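Local coordinates for protein purine nucleoside phosphorylase (Caulobacter vibrioides, PDB 1XFJ) that probably cleaves purine nucleosides with phosphate and deaminates adenosine, as a metal-binding member of the YfiH/LACC1 purine nucleoside phosphorylase family, at residues L6-S11 and A23-Q28; G164-P169 and R222-R227; K170-G175 and R202-P207. All blocks are in the same frame, centred on the assembly; numbering follows the deposited sequence.

Interaction 1. Residues L6-S11 and A23-Q28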
loop_
_atom_site.group_PDB
_atom_site.type_symbol
_atom_site.label_atom_id
_atom_site.label_comp_id
_atom_site.label_asym_id
_atom_site.label_seq_id
_atom_site.Cartn_x
_atom_site.Cartn_y
_atom_site.Cartn_z
ATOM N N LEU A 6 -15.924 6.993 -7.727
ATOM C CA LEU A 6 -15.014 7.055 -6.589
ATOM C C LEU A 6 -13.752 7.834 -6.938
ATOM O O LEU A 6 -13.134 7.595 -7.977
ATOM C CB LEU A 6 -14.602 5.648 -6.141
ATOM C CG LEU A 6 -15.624 4.771 -5.416
ATOM C CD1 LEU A 6 -14.991 3.414 -5.097
ATOM C CD2 LEU A 6 -16.075 5.461 -4.134
ATOM N N PRO A 7 -13.366 8.798 -6.087
ATOM C CA PRO A 7 -12.155 9.577 -6.349
ATOM C C PRO A 7 -10.953 8.649 -6.208
ATOM O O PRO A 7 -10.926 7.784 -5.327
ATOM C CB PRO A 7 -12.179 10.636 -5.251
ATOM C CG PRO A 7 -13.649 10.834 -5.011
ATOM C CD PRO A 7 -14.151 9.408 -4.998
ATOM N N THR A 8 -9.960 8.815 -7.070
ATOM C CA THR A 8 -8.783 7.966 -6.993
ATOM C C THR A 8 -7.528 8.709 -7.383
ATOM O O THR A 8 -7.579 9.752 -8.036
ATOM C CB THR A 8 -8.883 6.744 -7.940
ATOM O OG1 THR A 8 -8.916 7.199 -9.300
ATOM C CG2 THR A 8 -10.139 5.931 -7.654
ATOM N N VAL A 9 -6.397 8.166 -6.953
ATOM C CA VAL A 9 -5.105 8.713 -7.317
ATOM C C VAL A 9 -4.559 7.650 -8.254
ATOM O O VAL A 9 -4.470 6.479 -7.890
ATOM C CB VAL A 9 -4.155 8.842 -6.111
ATOM C CG1 VAL A 9 -2.756 9.195 -6.596
ATOM C CG2 VAL A 9 -4.665 9.915 -5.159
ATOM N N GLN A 10 -4.229 8.042 -9.474
ATOM C CA GLN A 10 -3.687 7.086 -10.421
ATOM C C GLN A 10 -2.328 7.543 -10.899
ATOM O O GLN A 10 -2.020 8.734 -10.878
ATOM C CB GLN A 10 -4.629 6.915 -11.605
ATOM C CG GLN A 10 -5.883 6.140 -11.268
ATOM C CD GLN A 10 -6.736 5.897 -12.486
ATOM O OE1 GLN A 10 -7.189 6.840 -13.135
ATOM N NE2 GLN A 10 -6.956 4.631 -12.813
ATOM N N SER A 11 -1.519 6.577 -11.322
ATOM C CA SER A 11 -0.172 6.837 -11.805
ATOM C C SER A 11 -0.054 6.711 -13.317
ATOM O O SER A 11 -0.599 5.783 -13.920
ATOM C CB SER A 11 0.810 5.860 -11.158
ATOM O OG SER A 11 2.045 5.869 -11.851
ATOM N N ALA A 23 -5.643 1.602 -8.771
ATOM C CA ALA A 23 -6.107 2.788 -8.079
ATOM C C ALA A 23 -5.638 2.847 -6.641
ATOM O O ALA A 23 -5.588 1.834 -5.946
ATOM C CB ALA A 23 -7.627 2.860 -8.116
ATOM N N PHE A 24 -5.268 4.050 -6.222
ATOM C CA PHE A 24 -4.872 4.315 -4.847
ATOM C C PHE A 24 -6.087 5.117 -4.386
ATOM O O PHE A 24 -6.267 6.266 -4.781
ATOM C CB PHE A 24 -3.609 5.179 -4.800
ATOM C CG PHE A 24 -2.381 4.486 -5.322
ATOM C CD1 PHE A 24 -1.746 3.501 -4.568
ATOM C CD2 PHE A 24 -1.866 4.803 -6.576
ATOM C CE1 PHE A 24 -0.612 2.842 -5.057
ATOM C CE2 PHE A 24 -0.737 4.154 -7.075
ATOM C CZ PHE A 24 -0.108 3.170 -6.313
ATOM N N PHE A 25 -6.937 4.499 -3.575
ATOM C CA PHE A 25 -8.141 5.175 -3.125
ATOM C C PHE A 25 -7.909 6.211 -2.039
ATOM O O PHE A 25 -6.869 6.220 -1.373
ATOM C CB PHE A 25 -9.169 4.134 -2.672
ATOM C CG PHE A 25 -9.700 3.303 -3.802
ATOM C CD1 PHE A 25 -10.715 3.794 -4.617
ATOM C CD2 PHE A 25 -9.124 2.072 -4.111
ATOM C CE1 PHE A 25 -11.149 3.076 -5.731
ATOM C CE2 PHE A 25 -9.547 1.343 -5.223
ATOM C CZ PHE A 25 -10.563 1.848 -6.037
ATOM N N THR A 26 -8.886 7.101 -1.890
ATOM C CA THR A 26 -8.828 8.149 -0.884
ATOM C C THR A 26 -9.837 7.810 0.208
ATOM O O THR A 26 -10.410 6.715 0.222
ATOM C CB THR A 26 -9.174 9.538 -1.478
ATOM O OG1 THR A 26 -10.575 9.603 -1.773
ATOM C CG2 THR A 26 -8.380 9.786 -2.758
ATOM N N ARG A 27 -10.055 8.749 1.120
ATOM C CA ARG A 27 -10.996 8.544 2.212
ATOM C C ARG A 27 -12.415 8.889 1.766
ATOM O O ARG A 27 -13.379 8.609 2.473
ATOM C CB ARG A 27 -10.613 9.426 3.405
ATOM C CG ARG A 27 -10.795 10.914 3.147
ATOM C CD ARG A 27 -10.410 11.728 4.366
ATOM N NE ARG A 27 -11.176 11.332 5.545
ATOM C CZ ARG A 27 -10.882 11.714 6.782
ATOM N NH1 ARG A 27 -9.838 12.504 7.000
ATOM N NH2 ARG A 27 -11.622 11.300 7.804
ATOM N N GLN A 28 -12.538 9.485 0.583
ATOM C CA GLN A 28 -13.842 9.900 0.066
ATOM C C GLN A 28 -14.608 8.879 -0.777
ATOM O O GLN A 28 -14.011 8.022 -1.437
ATOM C CB GLN A 28 -13.676 11.200 -0.733
ATOM C CG GLN A 28 -13.340 12.409 0.129
ATOM C CD GLN A 28 -13.271 13.703 -0.665
ATOM O OE1 GLN A 28 -13.959 13.863 -1.673
ATOM N NE2 GLN A 28 -12.450 14.643 -0.202
HETATM O O HOH W 1 -11.617 7.374 -2.807
#
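Two phenylalanine rings of 23-28 meet 6-11 differently. The Phe24 ring receives the carbonyl oxygen of Val9 at its edge, near the ring plane, with CD2 3.4 Å from Val9 O; Val162, Pro116 and Leu118 pack around the same side chain. The Phe25 ring is approached obliquely by Thr8 and Leu6: Thr8 CG2 lies 3.6 Å from Phe25 CE1, and Leu6 CD1 comes to 3.9 Å from that same CE1. Thr8 and Phe25 lie side by side and point the same way; CG of Phe25 (chi1 -68°) and CG2 of Thr8 each stand anti to their own carbonyl carbon. Trp62 of helix 49-62 meets the Phe25 ring edge-to-face.

The backbones form an antiparallel hydrogen-bonded pair at Val9 and Phe24. Val9 N donates to Phe24 O at 2.9 Å, and Phe24 N returns a bond to Val9 O at 3.1 Å. This single pair joins the short, weakly bonded strand 8-9 to strand 20-25 at the margin of the mixed five-stranded sheet.

Past the strands one water takes over: it donates to Pro7 O (2.6 Å) and Gln28 O, and accepts from Thr26 N and Thr26 OG1. Thr26 OG1 also accepts from Gln28 N at 3.1 Å, an ST turn. Four bonds thus grip the water, consistent with its taking the place of direct backbone bonding where the two segments separate.

Interaction 2. Residues G164-P169 and R222-R227. With ACT (acetate ion), chain B.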
loop_
_atom_site.group_PDB
_atom_site.type_symbol
_atom_site.label_atom_id
_atom_site.label_comp_id
_atom_site.label_asym_id
_atom_site.label_seq_id
_atom_site.Cartn_x
_atom_site.Cartn_y
_atom_site.Cartn_z
ATOM N N GLY A 164 2.196 4.401 -3.615
ATOM C CA GLY A 164 1.051 5.285 -3.507
ATOM C C GLY A 164 1.116 6.290 -2.376
ATOM O O GLY A 164 2.190 6.553 -1.826
ATOM N N PRO A 165 -0.031 6.884 -2.013
ATOM C CA PRO A 165 -0.074 7.868 -0.930
ATOM C C PRO A 165 0.443 7.219 0.348
ATOM O O PRO A 165 0.135 6.065 0.633
ATOM C CB PRO A 165 -1.560 8.215 -0.833
ATOM C CG PRO A 165 -2.073 7.957 -2.226
ATOM C CD PRO A 165 -1.372 6.667 -2.582
ATOM N N CYS A 166 1.244 7.957 1.106
ATOM C CA CYS A 166 1.796 7.451 2.354
ATOM C C CYS A 166 2.287 8.647 3.151
ATOM O O CYS A 166 2.174 9.780 2.692
ATOM C CB CYS A 166 2.950 6.476 2.078
ATOM S SG CYS A 166 4.400 7.198 1.264
ATOM N N ILE A 167 2.818 8.409 4.345
ATOM C CA ILE A 167 3.305 9.518 5.143
ATOM C C ILE A 167 4.581 10.041 4.478
ATOM O O ILE A 167 5.519 9.287 4.209
ATOM C CB ILE A 167 3.545 9.084 6.610
ATOM C CG1 ILE A 167 3.847 10.313 7.469
ATOM C CG2 ILE A 167 4.641 8.030 6.679
ATOM C CD1 ILE A 167 3.760 10.041 8.969
ATOM N N GLY A 168 4.591 11.338 4.193
ATOM C CA GLY A 168 5.722 11.948 3.514
ATOM C C GLY A 168 6.935 12.310 4.348
ATOM O O GLY A 168 6.866 12.357 5.574
ATOM N N PRO A 169 8.073 12.583 3.690
ATOM C CA PRO A 169 9.328 12.948 4.357
ATOM C C PRO A 169 9.239 14.205 5.213
ATOM O O PRO A 169 10.094 14.441 6.065
ATOM C CB PRO A 169 10.307 13.100 3.194
ATOM C CG PRO A 169 9.425 13.498 2.052
ATOM C CD PRO A 169 8.248 12.571 2.229
ATOM N N ARG A 222 9.655 2.958 -11.997
ATOM C CA ARG A 222 9.019 3.219 -10.717
ATOM C C ARG A 222 8.783 4.697 -10.449
ATOM O O ARG A 222 9.340 5.565 -11.125
ATOM C CB ARG A 222 9.911 2.658 -9.613
ATOM C CG ARG A 222 11.339 3.175 -9.711
ATOM C CD ARG A 222 12.286 2.522 -8.718
ATOM N NE ARG A 222 13.590 3.186 -8.716
ATOM C CZ ARG A 222 14.589 2.900 -9.546
ATOM N NH1 ARG A 222 14.459 1.944 -10.460
ATOM N NH2 ARG A 222 15.722 3.587 -9.472
ATOM N N GLU A 223 7.956 4.967 -9.446
ATOM C CA GLU A 223 7.665 6.334 -9.040
ATOM C C GLU A 223 6.773 6.355 -7.809
ATOM O O GLU A 223 6.145 5.353 -7.461
ATOM C CB GLU A 223 6.958 7.104 -10.155
ATOM C CG GLU A 223 5.489 6.749 -10.301
ATOM C CD GLU A 223 4.636 7.919 -10.760
ATOM O OE1 GLU A 223 3.400 7.754 -10.840
ATOM O OE2 GLU A 223 5.195 9.001 -11.036
ATOM N N TRP A 224 6.749 7.504 -7.144
ATOM C CA TRP A 224 5.895 7.722 -5.985
ATOM C C TRP A 224 4.896 8.773 -6.453
ATOM O O TRP A 224 5.289 9.758 -7.081
ATOM C CB TRP A 224 6.688 8.266 -4.795
ATOM C CG TRP A 224 5.804 8.639 -3.632
ATOM C CD1 TRP A 224 4.734 7.930 -3.161
ATOM C CD2 TRP A 224 5.919 9.794 -2.785
ATOM N NE1 TRP A 224 4.177 8.567 -2.084
ATOM C CE2 TRP A 224 4.881 9.713 -1.828
ATOM C CE3 TRP A 224 6.796 10.886 -2.741
ATOM C CZ2 TRP A 224 4.694 10.686 -0.835
ATOM C CZ3 TRP A 224 6.610 11.856 -1.749
ATOM C CH2 TRP A 224 5.565 11.746 -0.811
ATOM N N VAL A 225 3.614 8.564 -6.167
ATOM C CA VAL A 225 2.587 9.512 -6.592
ATOM C C VAL A 225 2.710 10.862 -5.888
ATOM O O VAL A 225 2.042 11.827 -6.257
ATOM C CB VAL A 225 1.170 8.943 -6.367
ATOM C CG1 VAL A 225 0.998 7.669 -7.178
ATOM C CG2 VAL A 225 0.936 8.677 -4.888
ATOM N N GLY A 226 3.559 10.919 -4.868
ATOM C CA GLY A 226 3.781 12.167 -4.161
ATOM C C GLY A 226 2.617 12.770 -3.394
ATOM O O GLY A 226 2.431 13.989 -3.411
ATOM N N ARG A 227 1.830 11.932 -2.730
ATOM C CA ARG A 227 0.708 12.415 -1.931
ATOM C C ARG A 227 0.999 12.025 -0.480
ATOM O O ARG A 227 1.320 10.869 -0.196
ATOM C CB ARG A 227 -0.611 11.792 -2.411
ATOM C CG ARG A 227 -0.991 12.164 -3.849
ATOM C CD ARG A 227 -1.176 13.672 -4.006
ATOM N NE ARG A 227 -2.361 14.155 -3.301
ATOM C CZ ARG A 227 -3.601 14.090 -3.780
ATOM N NH1 ARG A 227 -3.831 13.564 -4.976
ATOM N NH2 ARG A 227 -4.616 14.544 -3.056
HETATM C C ACT B . -7.276 13.281 -5.848
HETATM O O ACT B . -7.006 14.342 -5.233
HETATM O OXT ACT B . -6.623 12.711 -6.783
HETATM C CH3 ACT B . -8.548 12.573 -5.426
#
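Trp224 meets Gly164 through its indole nitrogen: NE1 donates to Gly164 O at 2.8 Å. The oxygen lies in the indole plane, but the N-H...O angle is only 130° and the donor stands 44° above the carbonyl plane, so the bond is short yet bent. Beside it, Cys166 SG sits 3.6 Å from Trp224 NE1 and 4.4 Å from the centroid of the five-membered ring, an oblique sulfur-aromatic contact. At the far end of the indole, Pro169 CD and Trp224 CH2 meet tip to tip at 4.1 Å. Chi1 of 174° sets Trp224 CG anti to the backbone N, beside the carbonyl carbon.

The second polar link is a backbone one: Cys166 N donates to Arg227 O at 3.2 Å, almost in line with the carbonyl. Pro165 CA supplies a C-H contact to that oxygen, while Val225 CG2 packs 3.5 Å from Pro165 N and the CB atoms of Pro165 and Arg227 touch at 4.0 Å.

What positions this shell is partly the turn itself. Gly226 CA lies over the centre of one indole face and Arg227 N is offset toward the rim of that face, so the chain folds back across its own tryptophan. Farther out, the Arg227 guanidinium forms a salt bridge through NE with Glu232 and a cation-pi contact with Trp235; NH2 also reaches an acetate oxygen at 3.2 Å, the acetate probably coming from the crystallisation liquor.

The contact lies where strands 160-163 and 221-224, parallel neighbours at one margin of the mixed six-stranded sheet, run out into loops, with Pro207 of helix 206-216 against both Cys166 and Trp224 and Phe24 of strand 20-25 against Pro165 and Val225.

Interaction 3. Residues K170-G175 and R202-P207; sequences KSYEVG and RFFDLP
Val174 N donates to Arg202 O at 2.8 Å, with an N-H...O angle of 165°, and Arg202 N returns a bond to Val174 O at 3.0 Å. The Arg202 oxygen also receives a C-H contact from Glu173 CA. On the other side of the Glu173-Phe203 pair, Phe204 N donates to Tyr172 O at 2.9 Å, again close to straight (166°), and Phe203 CA approaches that carbonyl as a C-H donor.

These bonds define an antiparallel pairing in which Val174 and Arg202 form the hydrogen-bonded pair and Glu173 and Phe203 the non-hydrogen-bonded one. Strand 173-175 is thereby an outer strand of a small three-stranded sheet, with 201-204 in the middle and 193-195 beyond it. Tyr172, just before this strand, is the centre of an inverse gamma turn.

Side chains divide between the two faces. On that of Glu173 and Phe203, the Phe203 ring reaches the turn before strand 173-175, with CE1 3.6 Å from Lys170 O and the backbone carbon of Ser171 at the ring edge; CE1 also touches Glu173 CB. On the face of Val174 and Arg202, the two side chains cross at about a right angle, with CG2 of Val174 4.1 Å from CB of Arg202; the guanidinium continues to Glu199 O through NH1.

Tyr172 and Phe204 lie side by side and point the same way, each with CG anti to its backbone N (chi1 179° for Phe204). Tyr172 CE2 reaches Phe204 CD2 at 3.6 Å, at the edge of the phenylalanine ring, although the two planes are inclined obliquely. Tyr172 CD2 meets Leu206 CB at 4.0 Å, where helix 206-216 begins. Phe178, Phe182 and Phe193 gather round the Phe204 ring.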
loop_
_atom_site.group_PDB
_atom_site.type_symbol
_atom_site.label_atom_id
_atom_site.label_comp_id
_atom_site.label_asym_id
_atom_site.label_seq_id
_atom_site.Cartn_x
_atom_site.Cartn_y
_atom_site.Cartn_z
ATOM N N LYS A 170 8.210 15.015 4.991
ATOM C CA LYS A 170 8.043 16.229 5.782
ATOM C C LYS A 170 7.144 15.932 6.976
ATOM O O LYS A 170 6.991 16.764 7.874
ATOM C CB LYS A 170 7.410 17.340 4.936
ATOM C CG LYS A 170 5.958 17.087 4.546
ATOM C CD LYS A 170 5.424 18.196 3.647
ATOM C CE LYS A 170 3.977 17.954 3.241
ATOM N NZ LYS A 170 3.058 18.018 4.408
ATOM N N SER A 171 6.564 14.735 6.987
ATOM C CA SER A 171 5.637 14.341 8.044
ATOM C C SER A 171 6.062 13.185 8.945
ATOM O O SER A 171 5.585 13.072 10.075
ATOM C CB SER A 171 4.286 13.980 7.415
ATOM O OG SER A 171 3.701 15.093 6.757
ATOM N N TYR A 172 6.951 12.331 8.450
ATOM C CA TYR A 172 7.372 11.147 9.197
ATOM C C TYR A 172 8.503 11.352 10.208
ATOM O O TYR A 172 9.671 11.116 9.903
ATOM C CB TYR A 172 7.759 10.046 8.204
ATOM C CG TYR A 172 7.664 8.632 8.747
ATOM C CD1 TYR A 172 7.327 8.391 10.078
ATOM C CD2 TYR A 172 7.933 7.536 7.926
ATOM C CE1 TYR A 172 7.264 7.095 10.583
ATOM C CE2 TYR A 172 7.871 6.235 8.420
ATOM C CZ TYR A 172 7.541 6.024 9.747
ATOM O OH TYR A 172 7.509 4.747 10.246
ATOM N N GLU A 173 8.146 11.773 11.418
ATOM C CA GLU A 173 9.138 11.989 12.468
ATOM C C GLU A 173 9.454 10.673 13.174
ATOM O O GLU A 173 8.547 9.901 13.495
ATOM C CB GLU A 173 8.614 12.998 13.494
ATOM C CG GLU A 173 9.606 13.294 14.608
ATOM C CD GLU A 173 9.069 14.275 15.626
ATOM O OE1 GLU A 173 8.270 13.863 16.493
ATOM O OE2 GLU A 173 9.441 15.465 15.551
ATOM N N VAL A 174 10.739 10.417 13.413
ATOM C CA VAL A 174 11.155 9.193 14.092
ATOM C C VAL A 174 12.270 9.468 15.099
ATOM O O VAL A 174 12.883 10.540 15.083
ATOM C CB VAL A 174 11.641 8.125 13.083
ATOM C CG1 VAL A 174 10.547 7.841 12.062
ATOM C CG2 VAL A 174 12.908 8.593 12.392
ATOM N N GLY A 175 12.520 8.495 15.975
ATOM C CA GLY A 175 13.558 8.644 16.984
ATOM C C GLY A 175 14.893 8.043 16.578
ATOM O O GLY A 175 15.034 7.517 15.472
ATOM N N ARG A 202 14.534 12.710 13.766
ATOM C CA ARG A 202 14.898 12.716 12.357
ATOM C C ARG A 202 13.600 12.570 11.580
ATOM O O ARG A 202 12.596 12.125 12.131
ATOM C CB ARG A 202 15.785 11.514 12.015
ATOM C CG ARG A 202 17.126 11.464 12.716
ATOM C CD ARG A 202 18.115 12.444 12.111
ATOM N NE ARG A 202 19.454 12.227 12.647
ATOM C CZ ARG A 202 19.812 12.490 13.901
ATOM N NH1 ARG A 202 18.930 12.991 14.754
ATOM N NH2 ARG A 202 21.049 12.233 14.307
ATOM N N PHE A 203 13.618 12.964 10.311
ATOM C CA PHE A 203 12.456 12.791 9.447
ATOM C C PHE A 203 12.877 11.676 8.499
ATOM O O PHE A 203 13.954 11.735 7.901
ATOM C CB PHE A 203 12.145 14.065 8.656
ATOM C CG PHE A 203 11.301 15.058 9.407
ATOM C CD1 PHE A 203 9.982 14.758 9.743
ATOM C CD2 PHE A 203 11.824 16.290 9.783
ATOM C CE1 PHE A 203 9.197 15.676 10.443
ATOM C CE2 PHE A 203 11.049 17.215 10.482
ATOM C CZ PHE A 203 9.734 16.907 10.814
ATOM N N PHE A 204 12.043 10.653 8.378
ATOM C CA PHE A 204 12.344 9.523 7.512
ATOM C C PHE A 204 11.573 9.639 6.207
ATOM O O PHE A 204 10.379 9.937 6.204
ATOM C CB PHE A 204 11.979 8.216 8.217
ATOM C CG PHE A 204 12.235 6.981 7.396
ATOM C CD1 PHE A 204 13.497 6.724 6.868
ATOM C CD2 PHE A 204 11.220 6.050 7.188
ATOM C CE1 PHE A 204 13.743 5.559 6.150
ATOM C CE2 PHE A 204 11.459 4.880 6.471
ATOM C CZ PHE A 204 12.722 4.633 5.952
ATOM N N ASP A 205 12.274 9.409 5.101
ATOM C CA ASP A 205 11.672 9.475 3.774
ATOM C C ASP A 205 11.279 8.058 3.362
ATOM O O ASP A 205 12.027 7.371 2.668
ATOM C CB ASP A 205 12.681 10.054 2.775
ATOM C CG ASP A 205 12.033 10.480 1.470
ATOM O OD1 ASP A 205 10.955 9.942 1.141
ATOM O OD2 ASP A 205 12.608 11.345 0.769
ATOM N N LEU A 206 10.099 7.624 3.796
ATOM C CA LEU A 206 9.611 6.286 3.486
ATOM C C LEU A 206 9.468 6.012 1.989
ATOM O O LEU A 206 9.997 5.021 1.485
ATOM C CB LEU A 206 8.269 6.045 4.187
ATOM C CG LEU A 206 7.641 4.663 3.997
ATOM C CD1 LEU A 206 8.541 3.589 4.581
ATOM C CD2 LEU A 206 6.281 4.638 4.676
ATOM N N PRO A 207 8.748 6.877 1.256
ATOM C CA PRO A 207 8.615 6.602 -0.178
ATOM C C PRO A 207 9.958 6.468 -0.895
ATOM O O PRO A 207 10.120 5.612 -1.760
ATOM C CB PRO A 207 7.771 7.777 -0.683
ATOM C CG PRO A 207 8.070 8.871 0.299
ATOM C CD PRO A 207 8.078 8.137 1.614
#

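In the fold
From the N terminus, interaction 1 closes first, a short loop of 11 residues holding helix 12-15, and adds strand 8-9 to the margin of the five-stranded sheet. Interaction 2 opens much later and closes after 52 intervening residues, joining the exits of two strands of the six-stranded sheet. Within that span interaction 3 both opens and closes, pairing two strands of the small antiparallel sheet before helix 206-216 leads back to strand 221-224. Interactions 1 and 2 touch through a probable hydrogen bond between Ser11 OG and Glu223 OE1; interactions 2 and 3 touch where Ile167 packs on Tyr172 and Pro169 on Asp205. Interactions 1 and 3 stay about 11 Å apart at their nearest atoms, so interaction 2 bridges them.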